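Prophenoloxidase b (Marsupenaeus japonicus, PDB 3WKY) is the secreted precursor of a crustacean phenoloxidase which, once activated, probably hydroxylates monophenols and oxidises o-diphenols at a type 3 dicopper centre. Local coordinates at residues R525-P537 with Y544-S556. Sequence-based numbering, arbitrary orientation. Where two conformers were deposited one is given.
With NAG (2-acetamido-2-deoxy-beta-D-glucopyranose), chain F.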
loop_
_atom_site.group_PDB
_atom_site.type_symbol
_atom_site.label_atom_id
_atom_site.label_comp_id
_atom_site.label_asym_id
_atom_site.label_seq_id
_atom_site.Cartn_x
_atom_site.Cartn_y
_atom_site.Cartn_z
ATOM N N ARG A 525 2.263 33.010 13.158
ATOM C CA ARG A 525 3.245 32.186 12.455
ATOM C C ARG A 525 3.980 33.021 11.408
ATOM O O ARG A 525 4.932 32.537 10.786
ATOM C CB ARG A 525 2.576 30.984 11.775
ATOM C CG ARG A 525 1.605 30.190 12.670
ATOM C CD ARG A 525 2.253 29.708 13.987
ATOM N NE ARG A 525 3.569 29.091 13.798
ATOM C CZ ARG A 525 3.760 27.826 13.416
ATOM N NH1 ARG A 525 2.716 27.047 13.143
ATOM N NH2 ARG A 525 4.994 27.347 13.287
ATOM N N TYR A 526 3.528 34.263 11.210
ATOM C CA TYR A 526 4.064 35.130 10.153
ATOM C C TYR A 526 4.889 36.343 10.610
ATOM O O TYR A 526 5.729 36.805 9.855
ATOM C CB TYR A 526 2.945 35.642 9.228
ATOM C CG TYR A 526 2.525 34.670 8.137
ATOM C CD1 TYR A 526 3.148 34.679 6.897
ATOM C CD2 TYR A 526 1.498 33.753 8.346
ATOM C CE1 TYR A 526 2.765 33.789 5.888
ATOM C CE2 TYR A 526 1.110 32.860 7.346
ATOM C CZ TYR A 526 1.738 32.894 6.123
ATOM O OH TYR A 526 1.356 32.019 5.126
ATOM N N TRP A 527 4.636 36.895 11.800
ATOM C CA TRP A 527 5.289 38.169 12.168
ATOM C C TRP A 527 6.809 38.112 12.037
ATOM O O TRP A 527 7.440 37.210 12.584
ATOM C CB TRP A 527 4.937 38.586 13.595
ATOM C CG TRP A 527 3.491 38.897 13.768
ATOM C CD1 TRP A 527 2.584 38.195 14.513
ATOM C CD2 TRP A 527 2.775 39.992 13.179
ATOM N NE1 TRP A 527 1.349 38.792 14.427
ATOM C CE2 TRP A 527 1.437 39.893 13.616
ATOM C CE3 TRP A 527 3.138 41.048 12.335
ATOM C CZ2 TRP A 527 0.453 40.813 13.231
ATOM C CZ3 TRP A 527 2.156 41.954 11.941
ATOM C CH2 TRP A 527 0.827 41.827 12.389
ATOM N N THR A 528 7.384 39.078 11.321
ATOM C CA THR A 528 8.837 39.162 11.193
ATOM C C THR A 528 9.322 40.545 11.606
ATOM O O THR A 528 8.639 41.555 11.387
ATOM C CB THR A 528 9.337 38.821 9.761
ATOM O OG1 THR A 528 10.773 38.773 9.749
ATOM C CG2 THR A 528 8.828 39.850 8.729
ATOM N N GLU A 529 10.494 40.578 12.222
ATOM C CA GLU A 529 11.041 41.836 12.724
ATOM C C GLU A 529 11.377 42.798 11.590
ATOM O O GLU A 529 12.043 42.436 10.623
ATOM C CB GLU A 529 12.283 41.570 13.593
ATOM C CG GLU A 529 12.891 42.839 14.227
ATOM C CD GLU A 529 13.973 42.517 15.235
ATOM O OE1 GLU A 529 13.817 41.519 15.991
ATOM O OE2 GLU A 529 14.984 43.259 15.270
ATOM N N VAL A 530 10.905 44.040 11.722
ATOM C CA VAL A 530 11.234 45.116 10.796
ATOM C C VAL A 530 12.287 45.995 11.471
ATOM O O VAL A 530 13.309 46.340 10.865
ATOM C CB VAL A 530 10.001 45.981 10.492
ATOM C CG1 VAL A 530 10.394 47.267 9.732
ATOM C CG2 VAL A 530 8.979 45.190 9.703
ATOM N N ASP A 531 12.040 46.317 12.740
ATOM C CA ASP A 531 12.911 47.220 13.494
ATOM C C ASP A 531 12.513 47.200 14.963
ATOM O O ASP A 531 11.347 47.439 15.306
ATOM C CB ASP A 531 12.780 48.645 12.930
ATOM C CG ASP A 531 14.035 49.499 13.146
ATOM O OD1 ASP A 531 15.051 48.995 13.671
ATOM O OD2 ASP A 531 14.002 50.690 12.756
ATOM N N VAL A 532 13.475 46.896 15.829
ATOM C CA VAL A 532 13.250 46.900 17.270
ATOM C C VAL A 532 14.435 47.626 17.880
ATOM O O VAL A 532 15.565 47.165 17.758
ATOM C CB VAL A 532 13.167 45.459 17.843
ATOM C CG1 VAL A 532 13.219 45.477 19.372
ATOM C CG2 VAL A 532 11.906 44.755 17.348
ATOM N N PHE A 533 14.191 48.775 18.513
ATOM C CA PHE A 533 15.296 49.614 18.963
ATOM C C PHE A 533 14.847 50.588 20.054
ATOM O O PHE A 533 13.656 50.907 20.153
ATOM C CB PHE A 533 15.836 50.413 17.773
ATOM C CG PHE A 533 14.886 51.464 17.282
ATOM C CD1 PHE A 533 13.858 51.136 16.406
ATOM C CD2 PHE A 533 15.002 52.780 17.714
ATOM C CE1 PHE A 533 12.968 52.095 15.964
ATOM C CE2 PHE A 533 14.117 53.742 17.276
ATOM C CZ PHE A 533 13.097 53.402 16.402
ATOM N N GLU A 534 15.792 51.063 20.867
ATOM C CA GLU A 534 15.467 52.081 21.867
ATOM C C GLU A 534 15.628 53.489 21.298
ATOM O O GLU A 534 16.559 53.774 20.551
ATOM C CB GLU A 534 16.299 51.928 23.148
ATOM C CG GLU A 534 15.901 52.931 24.240
ATOM C CD GLU A 534 16.621 52.718 25.559
ATOM O OE1 GLU A 534 17.191 51.625 25.764
ATOM O OE2 GLU A 534 16.612 53.654 26.392
ATOM N N THR A 535 14.698 54.366 21.648
ATOM C CA THR A 535 14.736 55.751 21.189
ATOM C C THR A 535 15.505 56.615 22.178
ATOM O O THR A 535 15.851 56.168 23.278
ATOM C CB THR A 535 13.328 56.334 21.107
ATOM O OG1 THR A 535 12.781 56.414 22.429
ATOM C CG2 THR A 535 12.432 55.467 20.230
ATOM N N ASP A 536 15.771 57.856 21.785
ATOM C CA ASP A 536 16.179 58.869 22.749
ATOM C C ASP A 536 15.002 59.061 23.699
ATOM O O ASP A 536 13.859 58.790 23.324
ATOM C CB ASP A 536 16.486 60.191 22.039
ATOM C CG ASP A 536 17.658 60.084 21.082
ATOM O OD1 ASP A 536 18.634 59.374 21.411
ATOM O OD2 ASP A 536 17.604 60.712 20.003
ATOM N N PRO A 537 15.272 59.515 24.933
ATOM C CA PRO A 537 14.184 59.866 25.856
ATOM C C PRO A 537 13.162 60.789 25.190
ATOM O O PRO A 537 13.544 61.688 24.436
ATOM C CB PRO A 537 14.913 60.610 26.976
ATOM C CG PRO A 537 16.278 60.004 26.985
ATOM C CD PRO A 537 16.602 59.702 25.544
ATOM N N TYR A 544 8.165 62.933 17.023
ATOM C CA TYR A 544 8.223 62.218 15.758
ATOM C C TYR A 544 9.525 61.445 15.735
ATOM O O TYR A 544 10.596 62.013 15.963
ATOM C CB TYR A 544 8.165 63.196 14.582
ATOM C CG TYR A 544 6.977 64.131 14.638
ATOM C CD1 TYR A 544 5.728 63.719 14.197
ATOM C CD2 TYR A 544 7.103 65.425 15.138
ATOM C CE1 TYR A 544 4.637 64.559 14.253
ATOM C CE2 TYR A 544 6.011 66.274 15.191
ATOM C CZ TYR A 544 4.782 65.833 14.748
ATOM O OH TYR A 544 3.685 66.660 14.792
ATOM N N ILE A 545 9.440 60.140 15.491
ATOM C CA ILE A 545 10.638 59.313 15.439
ATOM C C ILE A 545 10.738 58.727 14.038
ATOM O O ILE A 545 9.822 58.038 13.577
ATOM C CB ILE A 545 10.615 58.183 16.484
ATOM C CG1 ILE A 545 10.547 58.757 17.901
ATOM C CG2 ILE A 545 11.849 57.316 16.351
ATOM C CD1 ILE A 545 9.226 58.524 18.584
ATOM N N THR A 546 11.842 59.027 13.363
ATOM C CA THR A 546 12.036 58.651 11.970
ATOM C C THR A 546 13.211 57.690 11.872
ATOM O O THR A 546 14.279 57.956 12.426
ATOM C CB THR A 546 12.345 59.886 11.106
ATOM O OG1 THR A 546 11.175 60.708 11.016
ATOM C CG2 THR A 546 12.780 59.470 9.705
ATOM N N ARG A 547 13.008 56.568 11.182
ATOM C CA ARG A 547 14.071 55.599 10.980
ATOM C C ARG A 547 14.249 55.312 9.505
ATOM O O ARG A 547 13.272 55.191 8.761
ATOM C CB ARG A 547 13.755 54.292 11.715
ATOM C CG ARG A 547 13.916 54.391 13.217
ATOM C CD ARG A 547 15.364 54.218 13.628
ATOM N NE ARG A 547 15.697 52.804 13.795
ATOM C CZ ARG A 547 16.809 52.354 14.367
ATOM N NH1 ARG A 547 17.713 53.206 14.827
ATOM N NH2 ARG A 547 17.018 51.045 14.482
ATOM N N HIS A 548 15.502 55.200 9.077
ATOM C CA HIS A 548 15.846 54.843 7.701
ATOM C C HIS A 548 16.006 53.333 7.633
ATOM O O HIS A 548 16.406 52.715 8.615
ATOM C CB HIS A 548 17.168 55.495 7.288
ATOM C CG HIS A 548 17.510 55.317 5.835
ATOM N ND1 HIS A 548 18.066 54.160 5.336
ATOM C CD2 HIS A 548 17.381 56.162 4.785
ATOM C CE1 HIS A 548 18.256 54.293 4.033
ATOM N NE2 HIS A 548 17.855 55.497 3.675
ATOM N N SER A 549 15.720 52.754 6.481
ATOM C CA SER A 549 15.782 51.299 6.348
ATOM C C SER A 549 17.184 50.739 6.603
ATOM O O SER A 549 17.323 49.648 7.161
ATOM C CB SER A 549 15.195 50.857 5.001
ATOM O OG SER A 549 15.893 51.413 3.900
ATOM N N ASN A 550 18.225 51.497 6.251
ATOM C CA ASN A 550 19.606 51.044 6.478
ATOM C C ASN A 550 19.969 51.005 7.958
ATOM O O ASN A 550 21.013 50.479 8.321
ATOM C CB ASN A 550 20.622 51.934 5.749
ATOM C CG ASN A 550 20.776 51.591 4.281
ATOM O OD1 ASN A 550 20.069 50.738 3.747
ATOM N ND2 ASN A 550 21.714 52.281 3.614
ATOM N N GLU A 551 19.121 51.571 8.815
ATOM C CA GLU A 551 19.391 51.565 10.248
ATOM C C GLU A 551 18.748 50.384 10.952
ATOM O O GLU A 551 18.921 50.220 12.159
ATOM C CB GLU A 551 18.832 52.832 10.928
ATOM C CG GLU A 551 19.266 54.155 10.355
ATOM C CD GLU A 551 18.671 55.317 11.146
ATOM O OE1 GLU A 551 19.285 55.716 12.156
ATOM O OE2 GLU A 551 17.575 55.798 10.781
ATOM N N SER A 552 17.979 49.584 10.218
ATOM C CA SER A 552 17.176 48.528 10.851
ATOM C C SER A 552 17.963 47.630 11.797
ATOM O O SER A 552 19.102 47.258 11.518
ATOM C CB SER A 552 16.513 47.639 9.803
ATOM O OG SER A 552 15.927 46.526 10.455
ATOM N N SER A 553 17.327 47.252 12.901
ATOM C CA SER A 553 17.931 46.347 13.867
ATOM C C SER A 553 18.319 44.995 13.266
ATOM O O SER A 553 19.180 44.296 13.809
ATOM C CB SER A 553 16.952 46.113 15.010
ATOM O OG SER A 553 15.700 45.689 14.502
ATOM N N ILE A 554 17.695 44.611 12.155
ATOM C CA ILE A 554 17.990 43.268 11.593
ATOM C C ILE A 554 19.254 43.264 10.727
ATOM O O ILE A 554 19.776 42.204 10.373
ATOM C CB ILE A 554 16.804 42.674 10.802
ATOM C CG1 ILE A 554 16.637 43.395 9.461
ATOM C CG2 ILE A 554 15.510 42.687 11.662
ATOM C CD1 ILE A 554 15.483 42.863 8.604
ATOM N N LEU A 555 19.751 44.452 10.399
ATOM C CA LEU A 555 20.986 44.592 9.627
ATOM C C LEU A 555 22.171 44.797 10.572
ATOM O O LEU A 555 21.987 45.193 11.722
ATOM C CB LEU A 555 20.872 45.787 8.676
ATOM C CG LEU A 555 19.676 45.761 7.720
ATOM C CD1 LEU A 555 19.576 47.051 6.909
ATOM C CD2 LEU A 555 19.777 44.537 6.782
ATOM N N SER A 556 23.382 44.518 10.103
ATOM C CA SER A 556 24.569 44.828 10.896
ATOM C C SER A 556 24.932 46.295 10.632
ATOM O O SER A 556 24.055 47.143 10.529
ATOM C CB SER A 556 25.736 43.919 10.508
ATOM O OG SER A 556 26.070 44.097 9.147
HETATM C C1 NAG F . 21.715 52.018 2.191
HETATM C C2 NAG F . 22.310 53.339 1.695
HETATM C C3 NAG F . 22.478 53.284 0.181
HETATM C C4 NAG F . 23.360 52.101 -0.188
HETATM C C5 NAG F . 22.877 50.811 0.471
HETATM C C6 NAG F . 23.932 49.723 0.316
HETATM C C7 NAG F . 22.053 55.463 2.846
HETATM C C8 NAG F . 21.399 56.812 2.766
HETATM N N2 NAG F . 21.520 54.491 2.103
HETATM O O3 NAG F . 23.071 54.471 -0.291
HETATM O O4 NAG F . 23.369 51.933 -1.590
HETATM O O5 NAG F . 22.626 50.984 1.855
HETATM O O6 NAG F . 24.932 49.925 1.290
HETATM O O7 NAG F . 23.034 55.290 3.571
HETATM O O HOH W 1 14.830 50.745 10.030
#
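Arg547 lies flat on Phe533, guanidinium and ring 16° apart with Arg547 CZ 3.8 Å from the Phe533 ring centroid, a cation-pi stack. Two bends along the chain fold the arginine over the ring, its CD adding a CH-pi contact. The same guanidinium meets the Asp531 carboxylate side-on and nearly coplanar, Arg547 NE and NH2 lying 2.9 and 3.0 Å from Asp531 OD2 and OD1, in almost straight bonds. OD1 also accepts a bond from Ser553 N, above the carboxylate plane, while Tyr487 and a water shared with His548 O bind OD2. Replacing Arg547 by an alanine would probably leave the Asp531 charge without its mate and one Phe533 face bare. Beside this close-packed cluster, Ser553 OG donates to Glu529 OE2 (2.6 Å), also bonded to Ser617, and accepts from Val532 N (2.9 Å); Ser552 OG bonds Val530 O at 2.7 Å. Towards Thr535 the contact thins to Ile545 CG2, 4.1 Å from Phe533 CZ, and exposed Glu551 and the Asn550 N-glycan mark the solvent side. A classic bulge at Val530-Asp531 and an ST turn at Ser552 shape segments whose salt bridge, stack and serine bonds link edge strands 528-534 and 541-548, as in a beta sandwich of the hemocyanin Ig-like domain.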